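Mandelate racemase/muconate lactonizing enzyme family protein (Bradyrhizobium sp. ORS 278, PDB 3TOY) is of unassigned function but belongs to the mandelate racemase/muconate lactonizing enzyme family, with an alpha+beta N-terminal domain joined to an enolase-type C-terminal barrel domain. Local coordinates at residues A[280-284]-A[285-289]; A[90-93]-A[94-98]. One frame throughout, in Å; residues are numbered along the deposited sequence.

Contact 1 of 2, residues A[280-284]-A[285-289]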
ATOM      1  N   ALA A 280      18.912  -5.889  -6.659  1.00 21.44           N
ATOM      2  CA  ALA A 280      17.506  -6.301  -6.445  1.00 20.99           C
ATOM      3  C   ALA A 280      16.861  -5.537  -5.281  1.00 24.16           C
ATOM      4  O   ALA A 280      15.712  -5.076  -5.398  1.00 23.99           O
ATOM      5  CB  ALA A 280      17.361  -7.832  -6.229  1.00 19.82           C
ATOM      6  N   GLU A 281      17.569  -5.400  -4.168  1.00 20.12           N
ATOM      7  CA  GLU A 281      17.037  -4.596  -3.047  1.00 20.45           C
ATOM      8  C   GLU A 281      16.882  -3.101  -3.364  1.00 22.04           C
ATOM      9  O   GLU A 281      15.874  -2.457  -2.966  1.00 21.42           O
ATOM     10  CB  GLU A 281      17.862  -4.778  -1.765  1.00 21.27           C
ATOM     11  CG  GLU A 281      17.912  -6.238  -1.227  1.00 24.14           C
ATOM     12  CD  GLU A 281      16.530  -6.855  -0.941  1.00 34.22           C
ATOM     13  OE1 GLU A 281      15.521  -6.122  -0.783  1.00 28.03           O
ATOM     14  OE2 GLU A 281      16.447  -8.099  -0.878  1.00 27.34           O
ATOM     15  N   ALA A 282      17.859  -2.525  -4.052  1.00 21.52           N
ATOM     16  CA  ALA A 282      17.736  -1.123  -4.485  1.00 21.83           C
ATOM     17  C   ALA A 282      16.531  -0.890  -5.382  1.00 23.53           C
ATOM     18  O   ALA A 282      15.826   0.105  -5.240  1.00 23.10           O
ATOM     19  CB  ALA A 282      19.025  -0.643  -5.190  1.00 24.26           C
ATOM     20  N   ILE A 283      16.289  -1.811  -6.295  1.00 20.11           N
ATOM     21  CA  ILE A 283      15.168  -1.696  -7.239  1.00 20.34           C
ATOM     22  C   ILE A 283      13.858  -1.898  -6.495  1.00 23.41           C
ATOM     23  O   ILE A 283      12.861  -1.202  -6.764  1.00 22.41           O
ATOM     24  CB  ILE A 283      15.319  -2.697  -8.405  1.00 21.41           C
ATOM     25  CG1 ILE A 283      16.491  -2.242  -9.299  1.00 24.85           C
ATOM     26  CG2 ILE A 283      14.041  -2.808  -9.213  1.00 22.89           C
ATOM     27  CD1 ILE A 283      16.951  -3.275 -10.377  1.00 23.54           C
ATOM     28  N   ALA A 284      13.857  -2.837  -5.553  1.00 22.92           N
ATOM     29  CA  ALA A 284      12.673  -3.092  -4.747  1.00 25.82           C
ATOM     30  C   ALA A 284      12.332  -1.853  -3.919  1.00 27.98           C
ATOM     31  O   ALA A 284      11.183  -1.556  -3.721  1.00 22.46           O
ATOM     32  CB  ALA A 284      12.884  -4.284  -3.827  1.00 21.37           C
ATOM     33  N   ALA A 285      13.335  -1.135  -3.433  1.00 21.97           N
ATOM     34  CA  ALA A 285      13.093   0.094  -2.699  1.00 23.62           C
ATOM     35  C   ALA A 285      12.754   1.295  -3.607  1.00 23.30           C
ATOM     36  O   ALA A 285      12.310   2.328  -3.115  1.00 24.64           O
ATOM     37  CB  ALA A 285      14.286   0.421  -1.811  1.00 22.85           C
ATOM     38  N   GLY A 286      12.918   1.144  -4.921  1.00 19.54           N
ATOM     39  CA  GLY A 286      12.726   2.249  -5.873  1.00 23.57           C
ATOM     40  C   GLY A 286      13.757   3.362  -5.668  1.00 23.56           C
ATOM     41  O   GLY A 286      13.445   4.531  -5.788  1.00 22.09           O
ATOM     42  N   ALA A 287      14.993   2.985  -5.393  1.00 22.56           N
ATOM     43  CA  ALA A 287      16.050   3.972  -5.100  1.00 21.23           C
ATOM     44  C   ALA A 287      16.355   4.972  -6.247  1.00 21.23           C
ATOM     45  O   ALA A 287      16.667   6.140  -5.982  1.00 24.10           O
ATOM     46  CB  ALA A 287      17.326   3.240  -4.677  1.00 19.73           C
ATOM     47  N   SER A 288      16.305   4.530  -7.503  1.00 21.26           N
ATOM     48  CA  SER A 288      16.750   5.401  -8.602  1.00 21.62           C
ATOM     49  C   SER A 288      15.994   5.204  -9.910  1.00 19.87           C
ATOM     50  O   SER A 288      15.303   4.201 -10.097  1.00 24.02           O
ATOM     51  CB  SER A 288      18.248   5.203  -8.829  1.00 25.44           C
ATOM     52  OG  SER A 288      18.492   3.880  -9.316  1.00 24.27           O
ATOM     53  N   ASP A 289      16.107   6.194 -10.803  1.00 18.72           N
ATOM     54  CA  ASP A 289      15.524   6.123 -12.130  1.00 19.48           C
ATOM     55  C   ASP A 289      16.426   5.425 -13.086  1.00 22.09           C
ATOM     56  O   ASP A 289      15.943   4.735 -13.977  1.00 19.91           O
ATOM     57  CB  ASP A 289      15.259   7.536 -12.671  1.00 19.55           C
ATOM     58  CG  ASP A 289      14.315   8.299 -11.775  1.00 21.84           C
ATOM     59  OD1 ASP A 289      13.145   7.879 -11.699  1.00 20.43           O
ATOM     60  OD2 ASP A 289      14.722   9.273 -11.120  1.00 22.09           O
TER
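Ala282 and Ala287 meet through their methyl groups, CB to CB at 4.3 Å, where the chain folds back on the last turn of helix 275-285. The two come together unequally: the CB of Ala287 points toward the helix, whereas that of Ala282 points away from the departing chain. The CB of Ala287 also lies 3.5 Å from Ala282 O, the same oxygen that receives the Ala287 N-H. That bond, 3.0 Å from Ala287 N to Ala282 O, is nearly straight at 174°, and its donor is tilted only modestly from the carbonyl plane. One residue further in, Gly286 N reaches Ile283 O at 3.0 Å, but from above the carbonyl plane, away from the lone pairs. The two bonds, one inside the other, with the apolar pair that brackets them, make a Schellman motif. Its left-handed turning point is Gly286, whose phi of 65° is a value that favours a residue without a side chain. Just before it, the N of Ala285 keeps an ordinary helical bond to Glu281 O at 2.9 Å, and Ala285 CB rests 3.5 Å from that same Glu281 O. The turn belongs to a beta-alpha-beta crossover of the enolase-type barrel, leading from helix 275-285 into strand 290-291, which runs parallel to strand 267-269. Trp273 touches both Ala282 and Ala287, while Leu253 of helix 253-262 packs on Ala282 and Ala285. The carboxylate of Glu281 turns from the motif to Ser254 of a second subunit. Arg260, a residue of a calcium site, takes Gly286 O as a hydrogen-bond acceptor and forms a salt bridge with Asp289.

Contact 2 of 2, residues A[90-93]-A[94-98]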
ATOM      1  N   GLU A  90      45.109 -13.171  -4.724  1.00 38.65           N
ATOM      2  CA  GLU A  90      46.076 -14.262  -4.780  1.00 34.57           C
ATOM      3  C   GLU A  90      45.647 -15.419  -3.906  1.00 33.76           C
ATOM      4  O   GLU A  90      45.737 -16.581  -4.326  1.00 36.66           O
ATOM      5  CB  GLU A  90      47.501 -13.760  -4.466  1.00 34.43           C
ATOM      6  CG  GLU A  90      48.021 -12.909  -5.622  1.00 38.02           C
ATOM      7  CD  GLU A  90      49.531 -12.667  -5.619  1.00 50.37           C
ATOM      8  OE1 GLU A  90      50.164 -12.750  -4.537  1.00 42.52           O
ATOM      9  OE2 GLU A  90      50.071 -12.372  -6.716  1.00 47.56           O
ATOM     10  N   ASP A  91      45.136 -15.104  -2.721  1.00 30.28           N
ATOM     11  CA  ASP A  91      44.640 -16.120  -1.803  1.00 35.39           C
ATOM     12  C   ASP A  91      43.472 -16.891  -2.419  1.00 36.04           C
ATOM     13  O   ASP A  91      43.460 -18.122  -2.407  1.00 33.74           O
ATOM     14  CB  ASP A  91      44.211 -15.484  -0.479  1.00 42.02           C
ATOM     15  CG  ASP A  91      45.345 -15.407   0.524  1.00 56.94           C
ATOM     16  OD1 ASP A  91      46.518 -15.504   0.106  1.00 56.00           O
ATOM     17  OD2 ASP A  91      45.063 -15.250   1.730  1.00 58.75           O
ATOM     18  N   ILE A  92      42.491 -16.167  -2.955  1.00 37.36           N
ATOM     19  CA  ILE A  92      41.328 -16.812  -3.573  1.00 35.71           C
ATOM     20  C   ILE A  92      41.768 -17.581  -4.801  1.00 36.31           C
ATOM     21  O   ILE A  92      41.375 -18.729  -5.006  1.00 34.33           O
ATOM     22  CB  ILE A  92      40.259 -15.767  -3.967  1.00 37.70           C
ATOM     23  CG1 ILE A  92      39.810 -15.006  -2.723  1.00 32.33           C
ATOM     24  CG2 ILE A  92      39.094 -16.439  -4.693  1.00 43.75           C
ATOM     25  CD1 ILE A  92      38.899 -13.816  -3.015  1.00 36.33           C
ATOM     26  N   GLY A  93      42.607 -16.945  -5.614  1.00 39.14           N
ATOM     27  CA  GLY A  93      43.075 -17.553  -6.847  1.00 41.66           C
ATOM     28  C   GLY A  93      43.815 -18.846  -6.579  1.00 43.03           C
ATOM     29  O   GLY A  93      43.628 -19.850  -7.274  1.00 43.10           O
ATOM     30  N   ARG A  94      44.596 -18.857  -5.534  1.00 47.32           N
ATOM     31  CA  ARG A  94      45.352 -20.025  -5.212  1.00 49.03           C
ATOM     32  C   ARG A  94      44.414 -21.184  -4.979  1.00 49.88           C
ATOM     33  O   ARG A  94      44.704 -22.270  -5.380  1.00 48.14           O
ATOM     34  CB  ARG A  94      46.178 -19.733  -3.975  1.00 50.29           C
ATOM     35  CG  ARG A  94      47.120 -20.784  -3.567  1.00 55.06           C
ATOM     36  CD  ARG A  94      48.286 -20.233  -2.761  1.00 40.50           C
ATOM     37  NE  ARG A  94      47.930 -19.156  -1.857  1.00 44.17           N
ATOM     38  CZ  ARG A  94      48.367 -17.918  -1.988  1.00 44.01           C
ATOM     39  NH1 ARG A  94      49.179 -17.606  -2.965  1.00 54.46           N
ATOM     40  NH2 ARG A  94      48.020 -16.990  -1.142  1.00 48.50           N
ATOM     41  N   GLU A  95      43.281 -20.943  -4.340  1.00 41.59           N
ATOM     42  CA  GLU A  95      42.330 -22.010  -4.068  1.00 48.25           C
ATOM     43  C   GLU A  95      41.583 -22.501  -5.300  1.00 47.25           C
ATOM     44  O   GLU A  95      40.896 -23.514  -5.237  1.00 46.16           O
ATOM     45  CB  GLU A  95      41.315 -21.577  -3.024  1.00 49.68           C
ATOM     46  CG  GLU A  95      41.925 -21.233  -1.694  1.00 64.04           C
ATOM     47  CD  GLU A  95      40.873 -20.913  -0.668  1.00 76.04           C
ATOM     48  OE1 GLU A  95      39.676 -21.141  -0.961  1.00 79.11           O
ATOM     49  OE2 GLU A  95      41.240 -20.435   0.424  1.00 77.00           O
ATOM     50  N   LEU A  96      41.709 -21.782  -6.410  1.00 47.42           N
ATOM     51  CA  LEU A  96      41.015 -22.169  -7.633  1.00 45.90           C
ATOM     52  C   LEU A  96      41.907 -22.967  -8.572  1.00 46.00           C
ATOM     53  O   LEU A  96      41.478 -23.348  -9.652  1.00 41.36           O
ATOM     54  CB  LEU A  96      40.454 -20.939  -8.355  1.00 46.49           C
ATOM     55  CG  LEU A  96      39.381 -20.129  -7.619  1.00 41.65           C
ATOM     56  CD1 LEU A  96      39.004 -18.902  -8.449  1.00 46.47           C
ATOM     57  CD2 LEU A  96      38.140 -20.971  -7.274  1.00 38.71           C
ATOM     58  N   ALA A  97      43.148 -23.228  -8.167  1.00 46.65           N
ATOM     59  CA  ALA A  97      44.067 -23.972  -9.032  1.00 45.64           C
ATOM     60  C   ALA A  97      43.468 -25.331  -9.387  1.00 38.96           C
ATOM     61  O   ALA A  97      42.898 -26.005  -8.527  1.00 44.13           O
ATOM     62  CB  ALA A  97      45.420 -24.142  -8.353  1.00 49.15           C
ATOM     63  N   GLY A  98      43.583 -25.729 -10.647  1.00 35.14           N
ATOM     64  CA  GLY A  98      43.037 -27.009 -11.093  1.00 37.80           C
ATOM     65  C   GLY A  98      41.570 -26.999 -11.518  1.00 42.40           C
ATOM     66  O   GLY A  98      41.107 -27.909 -12.209  1.00 38.03           O
TER
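Arg94 lies back over Glu90 and Asp91, one turn earlier in helix 82-95. Its CB sits 3.2 Å from Glu90 O, the oxygen that also accepts the Arg94 backbone N-H at 2.8 Å from Arg94 N. With CG anti to the backbone N (chi1 -174°), CG and CD lead away from this oxygen, and the bend at chi3 (37°) brings NE and CZ back over it. Glu90 O thus lies 3.7 Å from the guanidinium plane, over its centre, while being hydrogen-bonded to the backbone; NH1 is 3.8 Å from Glu90 O. At the tip, NH2 meets Asp91 OD1 in a salt bridge of 2.5 Å, shorter than usual, so the exact length is doubtful. Asp91 OD1 comes to the edge, close to the guanidinium plane, while the carboxylate is turned 75° from it. The two side chains run alongside each other in one direction. On another side of the helix, Ile92 CG2 and Leu96 CD1 approach to 4.5 Å, and both residues pack against helices 103-113 and 122-142. Leu96 N bonds to Gly93 O at 2.9 Å. The arrangement is an i to i+3 acid-arginine pair on an amphipathic helix of the enolase-like N-terminal domain, on the side turned from helices 103-113 and 122-142, where Asp91 also meets Leu80 of a second subunit.

Contact 2 comes first along the chain, near the end of helix 82-95 in the N-terminal domain; contact 1 follows much later, at the end of helix 275-285 in the enolase-type C-terminal domain. Their centres are 34 Å apart and their nearest atoms about 22 Å, so neither touches the other, and they share no helix or sheet. Contact 1 leads the chain into a strand of the barrel sheet, whereas contact 2 lies on a helix packed against two others of the N-terminal domain. Both nevertheless reach a second subunit: 280-284 through Glu281 and Ala284, and 90-98 through Asp91 and Glu95. Each domain thus contributes a helix end to contacts between subunits in the eight-chain assembly.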